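Local coordinates for protein lyase/mutase (PDB 4LSB) that binds a magnesium ion and belongs to a family of lyases and mutases with the TIM-barrel fold, at residues B[36-41]-B[244-249]; B[125-130]-B[164-169]; B[136-141]-B[179-184]; B[160-165]-B[190-195]; B[214-219]-B[236-241]. All coordinates share one frame; numbering follows the deposited sequence.

Interaction 1 (B[36-41]-B[244-249])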
# COMPACT_ATOMS: atom_id res chain seq x y z
N ASN B 36 10.58 -1.11 7.51
CA ASN B 36 10.07 0.07 6.84
C ASN B 36 8.68 -0.15 6.17
O ASN B 36 8.60 -0.46 5.00
CB ASN B 36 11.04 0.58 5.75
CG ASN B 36 12.46 0.86 6.26
OD1 ASN B 36 13.25 -0.07 6.48
ND2 ASN B 36 12.79 2.13 6.45
N PRO B 37 7.61 0.01 6.91
CA PRO B 37 6.28 0.10 6.32
C PRO B 37 6.09 1.38 5.57
O PRO B 37 6.88 2.31 5.74
CB PRO B 37 5.39 0.09 7.55
CG PRO B 37 6.17 0.86 8.49
CD PRO B 37 7.60 0.52 8.29
N TRP B 38 5.07 1.41 4.67
CA TRP B 38 4.76 2.58 3.85
C TRP B 38 3.28 2.99 3.92
O TRP B 38 2.88 3.94 3.26
CB TRP B 38 5.17 2.34 2.35
CG TRP B 38 4.41 1.22 1.73
CD1 TRP B 38 3.24 1.32 1.01
CD2 TRP B 38 4.69 -0.16 1.86
NE1 TRP B 38 2.82 0.07 0.64
CE2 TRP B 38 3.71 -0.85 1.12
CE3 TRP B 38 5.75 -0.89 2.40
CZ2 TRP B 38 3.71 -2.26 1.00
CZ3 TRP B 38 5.71 -2.29 2.31
CH2 TRP B 38 4.73 -2.93 1.62
N ASP B 39 2.50 2.30 4.75
CA ASP B 39 1.14 2.68 5.01
C ASP B 39 0.70 2.18 6.39
O ASP B 39 1.46 1.49 7.11
CB ASP B 39 0.21 2.24 3.85
CG ASP B 39 0.11 0.75 3.67
OD1 ASP B 39 0.52 -0.03 4.57
OD2 ASP B 39 -0.36 0.37 2.55
N ALA B 40 -0.52 2.49 6.77
CA ALA B 40 -1.01 2.12 8.10
C ALA B 40 -1.07 0.61 8.29
O ALA B 40 -0.75 0.12 9.39
CB ALA B 40 -2.37 2.75 8.39
N GLY B 41 -1.46 -0.09 7.22
CA GLY B 41 -1.63 -1.54 7.21
C GLY B 41 -0.34 -2.26 7.52
O GLY B 41 -0.27 -3.12 8.40
N ALA B 244 12.66 -1.79 0.44
CA ALA B 244 12.67 -3.19 0.01
C ALA B 244 11.44 -3.97 0.34
O ALA B 244 11.08 -4.89 -0.40
CB ALA B 244 13.89 -3.92 0.52
N LEU B 245 10.80 -3.65 1.46
CA LEU B 245 9.52 -4.30 1.74
C LEU B 245 8.45 -3.88 0.71
O LEU B 245 7.68 -4.73 0.21
CB LEU B 245 9.05 -4.07 3.16
CG LEU B 245 9.85 -4.82 4.21
CD1 LEU B 245 9.53 -4.33 5.62
CD2 LEU B 245 9.61 -6.33 4.03
N ALA B 246 8.38 -2.58 0.41
CA ALA B 246 7.45 -2.09 -0.60
C ALA B 246 7.75 -2.76 -1.94
O ALA B 246 6.83 -3.17 -2.66
CB ALA B 246 7.54 -0.56 -0.71
N ARG B 247 9.03 -2.95 -2.27
CA ARG B 247 9.40 -3.57 -3.51
C ARG B 247 9.13 -5.10 -3.47
O ARG B 247 8.82 -5.69 -4.47
CB ARG B 247 10.85 -3.21 -3.92
CG ARG B 247 11.06 -1.74 -4.24
CD ARG B 247 12.45 -1.43 -4.81
NE ARG B 247 13.49 -1.61 -3.77
CZ ARG B 247 14.25 -2.68 -3.63
NH1 ARG B 247 14.18 -3.70 -4.47
NH2 ARG B 247 15.15 -2.72 -2.63
N ALA B 248 9.23 -5.75 -2.32
CA ALA B 248 8.80 -7.12 -2.22
C ALA B 248 7.30 -7.26 -2.54
O ALA B 248 6.86 -8.17 -3.29
CB ALA B 248 9.12 -7.66 -0.85
N ALA B 249 6.51 -6.39 -1.95
CA ALA B 249 5.05 -6.44 -2.16
C ALA B 249 4.75 -6.24 -3.68
O ALA B 249 3.94 -6.94 -4.30
CB ALA B 249 4.40 -5.36 -1.36
O HOH W 1 10.00 -0.86 2.49
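At the C-terminal rim of the TIM barrel, Trp38 in the loop after strand 32-34 packs on the first turns of helix 244-263, which follows strand 238-240. The six-membered ring of Trp38 lies against the helix backbone. Ala246 CA sits over the ring face, 3.6 Å from its centroid and 21° off the ring normal, a CH-pi contact. Ala246 CB covers the same ring nearer the rim, 3.6 Å from CE3 of Trp38. CZ3 of Trp38 comes within 3.3 Å of the backbone N of Ala246. The same CZ3 touches CB of Leu245 at 3.9 Å. Farther along the helix, the methyl of Ala249 meets CH2 and CZ2 of the indole obliquely. The ring of Phe253 of the second subunit meets that of Trp38 nearly perpendicular, so the contact adjoins the dimer interface. Leu245 CD1 lies 3.9 Å from the backbone N of Asn36. That buried N has no hydrogen-bond partner in the model. The side chain of Asn36 is held by Val241 N and Thr56 O. One water joins the backbones: it donates to Asn36 O at 2.9 Å and accepts from Ala246 N at 3.1 Å.

Interaction 2 (B[125-130]-B[164-169])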
# COMPACT_ATOMS: atom_id res chain seq x y z
N GLU B 125 20.18 13.53 5.67
CA GLU B 125 21.23 13.15 4.76
C GLU B 125 21.96 14.32 4.14
O GLU B 125 21.45 15.46 4.14
CB GLU B 125 20.69 12.22 3.69
CG GLU B 125 19.69 12.84 2.76
CD GLU B 125 18.78 11.82 2.07
OE1 GLU B 125 18.28 10.84 2.69
OE2 GLU B 125 18.53 12.05 0.89
N ASP B 126 23.15 14.05 3.62
CA ASP B 126 24.00 15.11 2.98
C ASP B 126 23.96 15.13 1.44
O ASP B 126 24.91 15.52 0.80
CB ASP B 126 25.44 15.00 3.51
CG ASP B 126 26.08 13.62 3.24
OD1 ASP B 126 25.45 12.87 2.50
OD2 ASP B 126 27.18 13.33 3.75
N ALA B 127 22.86 14.68 0.86
CA ALA B 127 22.64 14.77 -0.57
C ALA B 127 21.91 16.06 -0.84
O ALA B 127 20.88 16.34 -0.24
CB ALA B 127 21.84 13.59 -1.10
N THR B 128 22.44 16.81 -1.80
CA THR B 128 21.97 18.16 -2.10
C THR B 128 20.78 18.07 -3.04
O THR B 128 19.94 18.98 -3.08
CB THR B 128 23.06 18.93 -2.84
OG1 THR B 128 23.38 18.21 -4.02
CG2 THR B 128 24.32 19.03 -2.01
N GLY B 129 20.72 16.99 -3.82
CA GLY B 129 19.76 16.87 -4.92
C GLY B 129 20.24 17.52 -6.20
O GLY B 129 19.55 17.47 -7.21
N ARG B 130 21.43 18.11 -6.17
CA ARG B 130 22.02 18.77 -7.32
C ARG B 130 23.12 17.87 -7.91
O ARG B 130 24.17 17.68 -7.30
CB ARG B 130 22.58 20.14 -6.92
CG ARG B 130 21.52 21.04 -6.27
CD ARG B 130 22.04 22.38 -5.75
NE ARG B 130 23.41 22.32 -5.24
CZ ARG B 130 23.79 22.44 -3.96
NH1 ARG B 130 22.90 22.62 -2.98
NH2 ARG B 130 25.09 22.36 -3.67
N ARG B 164 23.09 10.75 7.95
CA ARG B 164 23.40 9.99 6.73
C ARG B 164 24.47 10.64 5.84
O ARG B 164 24.46 11.85 5.56
CB ARG B 164 22.13 9.77 5.90
CG ARG B 164 21.27 8.61 6.39
CD ARG B 164 19.94 8.45 5.69
NE ARG B 164 20.09 8.23 4.26
CZ ARG B 164 19.16 7.75 3.47
NH1 ARG B 164 17.98 7.37 3.94
NH2 ARG B 164 19.40 7.63 2.19
N CYS B 165 25.38 9.81 5.38
CA CYS B 165 26.34 10.20 4.35
C CYS B 165 26.02 9.42 3.08
O CYS B 165 26.03 8.17 3.06
CB CYS B 165 27.78 9.98 4.78
SG CYS B 165 28.91 10.29 3.40
N GLU B 166 25.73 10.16 2.01
CA GLU B 166 25.14 9.56 0.83
C GLU B 166 26.15 9.26 -0.28
O GLU B 166 25.76 8.92 -1.38
CB GLU B 166 24.03 10.46 0.30
CG GLU B 166 22.96 10.75 1.32
CD GLU B 166 22.17 9.51 1.71
OE1 GLU B 166 21.43 8.99 0.85
OE2 GLU B 166 22.28 9.06 2.87
N ASN B 167 27.43 9.40 0.05
CA ASN B 167 28.52 9.23 -0.90
C ASN B 167 28.37 8.07 -1.85
O ASN B 167 28.50 8.24 -3.08
CB ASN B 167 29.83 9.07 -0.16
CG ASN B 167 30.52 10.38 0.12
OD1 ASN B 167 30.13 11.43 -0.39
ND2 ASN B 167 31.55 10.33 0.93
N TYR B 168 28.09 6.89 -1.29
CA TYR B 168 28.06 5.66 -2.08
C TYR B 168 26.86 5.58 -3.00
O TYR B 168 26.86 4.74 -3.90
CB TYR B 168 28.10 4.41 -1.18
CG TYR B 168 29.49 4.01 -0.72
CD1 TYR B 168 30.27 4.85 0.10
CD2 TYR B 168 30.03 2.78 -1.08
CE1 TYR B 168 31.53 4.47 0.52
CE2 TYR B 168 31.29 2.39 -0.66
CZ TYR B 168 32.03 3.21 0.13
OH TYR B 168 33.26 2.81 0.52
N LEU B 169 25.84 6.41 -2.77
CA LEU B 169 24.70 6.46 -3.69
C LEU B 169 24.92 7.46 -4.85
O LEU B 169 24.09 7.51 -5.77
CB LEU B 169 23.39 6.76 -2.98
CG LEU B 169 23.01 5.89 -1.76
CD1 LEU B 169 21.66 6.36 -1.24
CD2 LEU B 169 22.96 4.40 -2.07
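Glu166 N donates to OD1 of Asp126 at 2.8 Å, joining two loops at the C-terminal end of the TIM barrel, after strands 121-125 and 160-164. The bond uses the syn lone pair of OD1. The other oxygen, OD2, bonds to Tyr185 OH. A weak backbone bond from Asp126 N to Arg164 O runs beside this link.

Glu125, Arg164 and Glu166 form a salt-bridge network. Arg164 grips Glu166 side-on. Its NE reaches OE2 at 2.7 Å, nearly in the guanidinium plane, and its NH2 reaches OE1 of Glu166 at 2.8 Å. Glu125 approaches differently, in a long, weak ion pair. Its OE1 sits over the centre of the guanidinium face, 3.3 Å from CZ of Arg164. No N-H points at this oxygen, so the attraction is probably electrostatic. The double grip probably fixes the rotation of the guanidinium whose face Glu125 covers.

The carboxylates of Glu125 and Glu166 are stacked with planes 3° apart. Their OE1 atoms are 4.1 Å apart, and Arg164 probably offsets the repulsion. The side chain of Glu125 lies about 4 Å from the bound magnesium ion, so the network borders the metal site. Aliphatic carbons pack behind the charges: CG of Glu166 touches CB of Glu125 at 3.6 Å and CB of Ala127 at 3.9 Å.

Interaction 3 (B[136-141]-B[179-184])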
# COMPACT_ATOMS: atom_id res chain seq x y z
N TYR B 136 26.71 17.77 -0.05
CA TYR B 136 27.10 19.03 0.58
C TYR B 136 28.58 19.01 0.97
O TYR B 136 29.10 17.99 1.39
CB TYR B 136 26.27 19.36 1.86
CG TYR B 136 24.81 19.63 1.62
CD1 TYR B 136 24.36 20.88 1.16
CD2 TYR B 136 23.88 18.66 1.85
CE1 TYR B 136 23.02 21.10 0.92
CE2 TYR B 136 22.55 18.87 1.63
CZ TYR B 136 22.10 20.09 1.18
OH TYR B 136 20.76 20.22 0.94
N ALA B 137 29.24 20.16 0.89
CA ALA B 137 30.60 20.29 1.44
C ALA B 137 30.65 19.93 2.94
O ALA B 137 29.69 20.18 3.69
CB ALA B 137 31.14 21.69 1.19
N ARG B 138 31.77 19.37 3.38
CA ARG B 138 31.96 18.93 4.77
C ARG B 138 31.53 19.95 5.81
O ARG B 138 30.88 19.62 6.81
CB ARG B 138 33.44 18.56 5.01
CG ARG B 138 33.84 18.05 6.40
CD ARG B 138 33.76 16.52 6.53
NE ARG B 138 34.94 15.76 6.04
CZ ARG B 138 36.03 15.49 6.76
NH1 ARG B 138 36.14 15.92 8.02
NH2 ARG B 138 37.04 14.80 6.24
N ASP B 139 31.95 21.19 5.63
CA ASP B 139 31.60 22.24 6.58
C ASP B 139 30.14 22.44 6.67
O ASP B 139 29.56 22.49 7.76
CB ASP B 139 32.15 23.59 6.09
CG ASP B 139 33.55 23.81 6.53
OD1 ASP B 139 34.05 23.02 7.37
OD2 ASP B 139 34.13 24.81 6.03
N ALA B 140 29.54 22.66 5.51
CA ALA B 140 28.14 22.89 5.44
C ALA B 140 27.36 21.69 5.96
O ALA B 140 26.35 21.87 6.64
CB ALA B 140 27.72 23.21 4.02
N SER B 141 27.82 20.48 5.63
CA SER B 141 27.16 19.26 6.12
C SER B 141 27.12 19.15 7.64
O SER B 141 26.10 18.83 8.21
CB SER B 141 27.86 18.01 5.59
OG SER B 141 27.62 17.86 4.22
N ILE B 179 33.77 7.63 5.99
CA ILE B 179 34.04 7.50 7.44
C ILE B 179 34.31 8.83 8.08
O ILE B 179 33.83 9.10 9.17
CB ILE B 179 35.16 6.46 7.74
CG1 ILE B 179 34.59 5.04 7.63
CG2 ILE B 179 35.80 6.61 9.10
CD1 ILE B 179 35.67 4.00 7.39
N ALA B 180 35.05 9.70 7.40
CA ALA B 180 35.42 10.97 8.01
C ALA B 180 34.18 11.80 8.23
O ALA B 180 34.02 12.43 9.25
CB ALA B 180 36.41 11.72 7.15
N ARG B 181 33.29 11.83 7.26
CA ARG B 181 31.99 12.54 7.41
C ARG B 181 31.20 12.00 8.61
O ARG B 181 30.69 12.75 9.47
CB ARG B 181 31.19 12.40 6.13
CG ARG B 181 31.71 13.31 5.00
CD ARG B 181 30.91 13.10 3.71
NE ARG B 181 31.35 14.09 2.72
CZ ARG B 181 30.92 15.35 2.64
NH1 ARG B 181 30.00 15.82 3.47
NH2 ARG B 181 31.41 16.14 1.70
N LEU B 182 31.11 10.67 8.69
CA LEU B 182 30.30 10.06 9.75
C LEU B 182 30.88 10.38 11.08
O LEU B 182 30.16 10.64 12.02
CB LEU B 182 30.16 8.54 9.63
CG LEU B 182 29.39 8.04 8.43
CD1 LEU B 182 29.35 6.51 8.46
CD2 LEU B 182 27.97 8.58 8.40
N VAL B 183 32.20 10.33 11.17
CA VAL B 183 32.88 10.71 12.42
C VAL B 183 32.61 12.21 12.76
O VAL B 183 32.42 12.58 13.91
CB VAL B 183 34.40 10.46 12.28
CG1 VAL B 183 35.16 11.14 13.40
CG2 VAL B 183 34.67 8.97 12.25
N ALA B 184 32.58 13.04 11.75
CA ALA B 184 32.35 14.46 11.97
C ALA B 184 30.90 14.72 12.42
O ALA B 184 30.65 15.59 13.27
CB ALA B 184 32.67 15.25 10.73
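In 179-184, Ala180 is the first residue to touch 136-141; the segments belong to helices 175-187 and 138-153, outer helices of the TIM barrel. The methyl of Ala180 lies over one face of the Arg138 guanidinium, with CB 3.3 Å from NH2 of Arg138. The carbonyl O of Ala180 is above the same guanidinium, toward its rim. CG of Arg138 is anti to the backbone N (chi1 -179°), and the chain bends again at chi2 and chi3. The exposed Arg138 also touches a crystal neighbour, so its pose may owe something to the lattice.

Arg181 comes next and carries the polar part of the contact. Its chain is extended from CG to NE. NH2 of Arg181 donates to Tyr136 O at 3.0 Å. This carbonyl is met in its own plane, but it is tilted 26° from the guanidinium plane. NH1 of Arg181 bonds weakly to the same O at 3.1 Å and to OG of Ser141 at 3.2 Å. This buried guanidinium thus ties together the loop and the first turn of helix 138-153. Asp177 forms a salt bridge with NE of Arg181, and Tyr185 OH bonds to NH1; both probably help to position the head.

The stem of Arg181 crosses that of Arg138, with CG of Arg181 4.1 Å from CD of Arg138. One turn after Ala180, CB of Ala184 lies 4.5 Å from NH1 of Arg138.

Interaction 4 (B[160-165]-B[190-195]); sequences TLTARC and ADVLYA
Strands 160-164 and 192-194 run parallel as neighbours in the TIM barrel, their axes 4.7 Å apart and 25° from parallel, joined by the beta-alpha-beta crossover through helix 175-187. Backbone bonds link Ala163 N to Val192 O, Tyr194 N to Ala163 O and Cys165 N to Tyr194 O. At the start of the pair, Leu161 O accepts from both Asp191 N and Val192 N. The side chain of Asp191 adds a bond there. Its OD2 takes Leu161 N at 2.8 Å through the anti lone pair, and Arg153 forms a salt bridge with the same oxygen.

Tyr194 has the largest share of the contact. Its CG, anti to the backbone N (chi1 171°), comes 3.9 Å from CG of Arg164. The ring lies side by side with the Arg164 stem, whose CG is 3.4 Å from CD2 of Tyr194. The tyrosine OH lies over a face of the guanidinium, which is held by a salt bridge to Glu166 and turned 50° from the ring. CG2 of Thr162 meets the ring at its edge. CG2 of Thr160 packs on CG2 of Val192 at 3.5 Å. Thr162 OG1 bonds to Arg238 NH2. On the sheet face of Ala163 and Leu193, which looks toward the helices, Ala163 CB lies 3.6 Å from Ala190 CB.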
# COMPACT_ATOMS: atom_id res chain seq x y z
N THR B 160 16.39 10.44 18.71
CA THR B 160 17.52 9.70 18.15
C THR B 160 17.77 10.14 16.73
O THR B 160 17.00 9.79 15.82
CB THR B 160 17.31 8.19 18.19
OG1 THR B 160 17.19 7.79 19.54
CG2 THR B 160 18.49 7.48 17.53
N LEU B 161 18.80 11.00 16.58
CA LEU B 161 19.19 11.56 15.30
C LEU B 161 20.16 10.66 14.53
O LEU B 161 21.25 10.37 15.00
CB LEU B 161 19.78 12.97 15.38
CG LEU B 161 20.19 13.58 14.02
CD1 LEU B 161 19.02 14.02 13.17
CD2 LEU B 161 21.13 14.77 14.19
N THR B 162 19.73 10.25 13.34
CA THR B 162 20.59 9.50 12.42
C THR B 162 21.15 10.49 11.39
O THR B 162 20.39 11.16 10.70
CB THR B 162 19.84 8.36 11.73
OG1 THR B 162 19.31 7.45 12.69
CG2 THR B 162 20.76 7.59 10.81
N ALA B 163 22.48 10.57 11.29
CA ALA B 163 23.13 11.37 10.29
C ALA B 163 23.56 10.43 9.16
O ALA B 163 24.20 9.39 9.41
CB ALA B 163 24.35 12.07 10.89
N ARG B 164 23.09 10.75 7.95
CA ARG B 164 23.40 9.99 6.73
C ARG B 164 24.47 10.64 5.84
O ARG B 164 24.46 11.85 5.56
CB ARG B 164 22.13 9.77 5.90
CG ARG B 164 21.27 8.61 6.39
CD ARG B 164 19.94 8.45 5.69
NE ARG B 164 20.09 8.23 4.26
CZ ARG B 164 19.16 7.75 3.47
NH1 ARG B 164 17.98 7.37 3.94
NH2 ARG B 164 19.40 7.63 2.19
N CYS B 165 25.38 9.81 5.38
CA CYS B 165 26.34 10.20 4.35
C CYS B 165 26.02 9.42 3.08
O CYS B 165 26.03 8.17 3.06
CB CYS B 165 27.78 9.98 4.78
SG CYS B 165 28.91 10.29 3.40
N ALA B 190 25.37 13.67 16.44
CA ALA B 190 24.48 12.62 15.86
C ALA B 190 24.49 11.34 16.71
O ALA B 190 25.51 10.93 17.24
CB ALA B 190 24.86 12.34 14.41
N ASP B 191 23.33 10.70 16.88
CA ASP B 191 23.26 9.53 17.76
C ASP B 191 23.53 8.24 17.03
O ASP B 191 24.01 7.29 17.62
CB ASP B 191 21.86 9.47 18.35
CG ASP B 191 21.51 10.72 19.11
OD1 ASP B 191 22.09 10.93 20.19
OD2 ASP B 191 20.67 11.51 18.63
N VAL B 192 23.20 8.21 15.74
CA VAL B 192 23.32 7.00 14.94
C VAL B 192 23.88 7.43 13.61
O VAL B 192 23.58 8.53 13.14
CB VAL B 192 21.98 6.30 14.71
CG1 VAL B 192 22.17 5.03 13.88
CG2 VAL B 192 21.29 6.00 16.03
N LEU B 193 24.81 6.65 13.07
CA LEU B 193 25.48 7.02 11.83
C LEU B 193 25.14 6.00 10.72
O LEU B 193 25.05 4.83 10.96
CB LEU B 193 27.01 7.09 11.99
CG LEU B 193 27.58 8.20 12.87
CD1 LEU B 193 27.09 9.59 12.44
CD2 LEU B 193 27.25 7.90 14.32
N TYR B 194 24.97 6.48 9.50
CA TYR B 194 24.46 5.59 8.44
C TYR B 194 25.01 6.03 7.07
O TYR B 194 24.80 7.17 6.66
CB TYR B 194 22.94 5.64 8.47
CG TYR B 194 22.08 4.97 7.35
CD1 TYR B 194 22.54 3.96 6.52
CD2 TYR B 194 20.76 5.35 7.22
CE1 TYR B 194 21.71 3.39 5.56
CE2 TYR B 194 19.95 4.79 6.27
CZ TYR B 194 20.43 3.81 5.44
OH TYR B 194 19.55 3.29 4.52
N ALA B 195 25.70 5.10 6.39
CA ALA B 195 26.17 5.31 4.99
C ALA B 195 25.52 4.30 4.03
O ALA B 195 26.02 3.21 3.86
CB ALA B 195 27.68 5.16 4.94

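Interaction 5 (B[214-219]-B[236-241]); sequences PVNVVM and VKRVSV
Asn216 crosses the side chain of Arg238 on strands 215-218 and 238-240, parallel neighbours in the TIM barrel. Helix 228-233 connects them in a beta-alpha-beta unit. Asn216 has the most surface buried here, and both ends of its amide are used. CG of Asn216, anti to the backbone N (chi1 177°), comes 3.8 Å from NE of Arg238. OD1 accepts from NE of Arg238 at 2.9 Å, close to the guanidinium plane. The amide and guanidinium planes are 67° apart. A water bridges the same two side chains, donating to OD1 of Asn216 and accepting from NH2 of Arg238. ND2 of Asn216 donates to OG of Ser240 at 3.0 Å. That bond is nearly straight (171°) and lies in the amide plane. Together these bonds probably fix the amide flip. Arg238 is also held by Thr162 and His26.

Ser240 extends the polar row on this face of the sheet. Its OG touches CB of Val218 at 3.6 Å. Its backbone takes part too: Ser240 N donates to Val217 O, and Met219 N donates to Ser240 O. Earlier in the pair, Val215 O accepts from both Lys237 N and Arg238 N.

Val217 looks the other way, toward the surrounding helices. It crosses Val236 at about a right angle, with their CG2 atoms 3.6 Å apart. Ile204 and Leu231 pack on Val217 from the helices. At the end of the pair, Phe266 of the second subunit packs on Met219 and Val239, while CG of Met219 meets CG1 of Val239 at 4.0 Å.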
# COMPACT_ATOMS: atom_id res chain seq x y z
N PRO B 214 26.52 4.05 17.58
CA PRO B 214 25.72 3.12 16.79
C PRO B 214 25.74 3.40 15.29
O PRO B 214 25.58 4.54 14.86
CB PRO B 214 24.32 3.34 17.32
CG PRO B 214 24.56 3.68 18.79
CD PRO B 214 25.74 4.60 18.71
N VAL B 215 25.80 2.34 14.52
CA VAL B 215 25.74 2.43 13.05
C VAL B 215 24.52 1.67 12.53
O VAL B 215 24.22 0.56 13.01
CB VAL B 215 27.05 1.93 12.42
CG1 VAL B 215 26.94 1.73 10.90
CG2 VAL B 215 28.18 2.89 12.76
N ASN B 216 23.79 2.28 11.58
CA ASN B 216 22.70 1.59 10.87
C ASN B 216 23.26 1.18 9.53
O ASN B 216 23.96 1.96 8.89
CB ASN B 216 21.54 2.59 10.65
CG ASN B 216 20.37 2.01 9.86
OD1 ASN B 216 19.38 1.67 10.45
ND2 ASN B 216 20.45 1.99 8.52
N VAL B 217 22.94 -0.04 9.11
CA VAL B 217 23.25 -0.54 7.78
C VAL B 217 21.93 -0.94 7.12
O VAL B 217 21.05 -1.51 7.79
CB VAL B 217 24.16 -1.78 7.87
CG1 VAL B 217 24.19 -2.54 6.57
CG2 VAL B 217 25.56 -1.33 8.32
N VAL B 218 21.77 -0.59 5.85
CA VAL B 218 20.56 -0.97 5.10
C VAL B 218 20.88 -2.20 4.27
O VAL B 218 21.96 -2.32 3.72
CB VAL B 218 20.01 0.17 4.20
CG1 VAL B 218 21.00 0.59 3.13
CG2 VAL B 218 18.70 -0.27 3.57
N MET B 219 19.92 -3.11 4.23
CA MET B 219 20.03 -4.30 3.47
C MET B 219 18.98 -4.29 2.36
O MET B 219 17.83 -3.87 2.59
CB MET B 219 19.89 -5.54 4.36
CG MET B 219 21.18 -5.88 5.04
SD MET B 219 22.37 -6.58 3.89
CE MET B 219 23.79 -5.56 4.22
N VAL B 236 27.68 -3.70 13.81
CA VAL B 236 26.49 -2.95 13.47
C VAL B 236 25.49 -3.01 14.59
O VAL B 236 25.33 -4.05 15.25
CB VAL B 236 25.85 -3.50 12.17
CG1 VAL B 236 24.61 -2.70 11.79
CG2 VAL B 236 26.86 -3.38 11.04
N LYS B 237 24.79 -1.89 14.81
CA LYS B 237 23.75 -1.85 15.83
C LYS B 237 22.30 -1.96 15.29
O LYS B 237 21.43 -2.50 15.96
CB LYS B 237 23.89 -0.55 16.61
CG LYS B 237 22.94 -0.43 17.80
CD LYS B 237 22.97 -1.59 18.77
CE LYS B 237 24.38 -1.78 19.34
NZ LYS B 237 24.37 -2.85 20.37
N ARG B 238 22.05 -1.38 14.14
CA ARG B 238 20.70 -1.27 13.56
C ARG B 238 20.72 -1.63 12.10
O ARG B 238 21.58 -1.21 11.37
CB ARG B 238 20.16 0.14 13.71
CG ARG B 238 18.64 0.23 13.64
CD ARG B 238 18.19 1.63 14.09
NE ARG B 238 18.41 2.61 13.05
CZ ARG B 238 18.42 3.95 13.18
NH1 ARG B 238 18.24 4.54 14.31
NH2 ARG B 238 18.55 4.69 12.10
N VAL B 239 19.72 -2.39 11.67
CA VAL B 239 19.63 -2.78 10.31
C VAL B 239 18.23 -2.43 9.79
O VAL B 239 17.22 -2.86 10.32
CB VAL B 239 19.86 -4.29 10.14
CG1 VAL B 239 19.86 -4.65 8.66
CG2 VAL B 239 21.16 -4.70 10.78
N SER B 240 18.22 -1.64 8.73
CA SER B 240 16.98 -1.20 8.09
C SER B 240 16.88 -1.79 6.65
O SER B 240 17.84 -2.44 6.12
CB SER B 240 16.98 0.34 8.04
OG SER B 240 18.00 0.84 7.13
N VAL B 241 15.74 -1.55 5.99
CA VAL B 241 15.54 -2.09 4.65
C VAL B 241 15.06 -1.09 3.57
O VAL B 241 14.77 -1.49 2.45
CB VAL B 241 14.60 -3.32 4.65
CG1 VAL B 241 15.15 -4.43 5.54
CG2 VAL B 241 13.18 -2.94 5.03
O HOH W 2 17.33 3.41 9.71

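The five contacts belong to one TIM barrel. Interactions 4 and 5 are side by side in its sheet, and Leu193 N lies 2.9 Å from Pro214 O between them. Interaction 2 continues from interaction 4 through the shared Arg164 and Cys165. Interaction 2 comes nearest to the magnesium site of Ser58 and Glu97, through Glu125; the side chain of the shared Arg164 follows, about 6 Å from the ion. Interaction 3 backs interaction 2 from outside: Cys165 SG touches Arg181 CD at 3.5 Å. Interaction 1 meets interaction 5 where Asn36 OD1 lies 2.9 Å from Val241 N. Both border the second subunit. Interactions 1 and 3 are farthest apart, with centres 31 Å from each other.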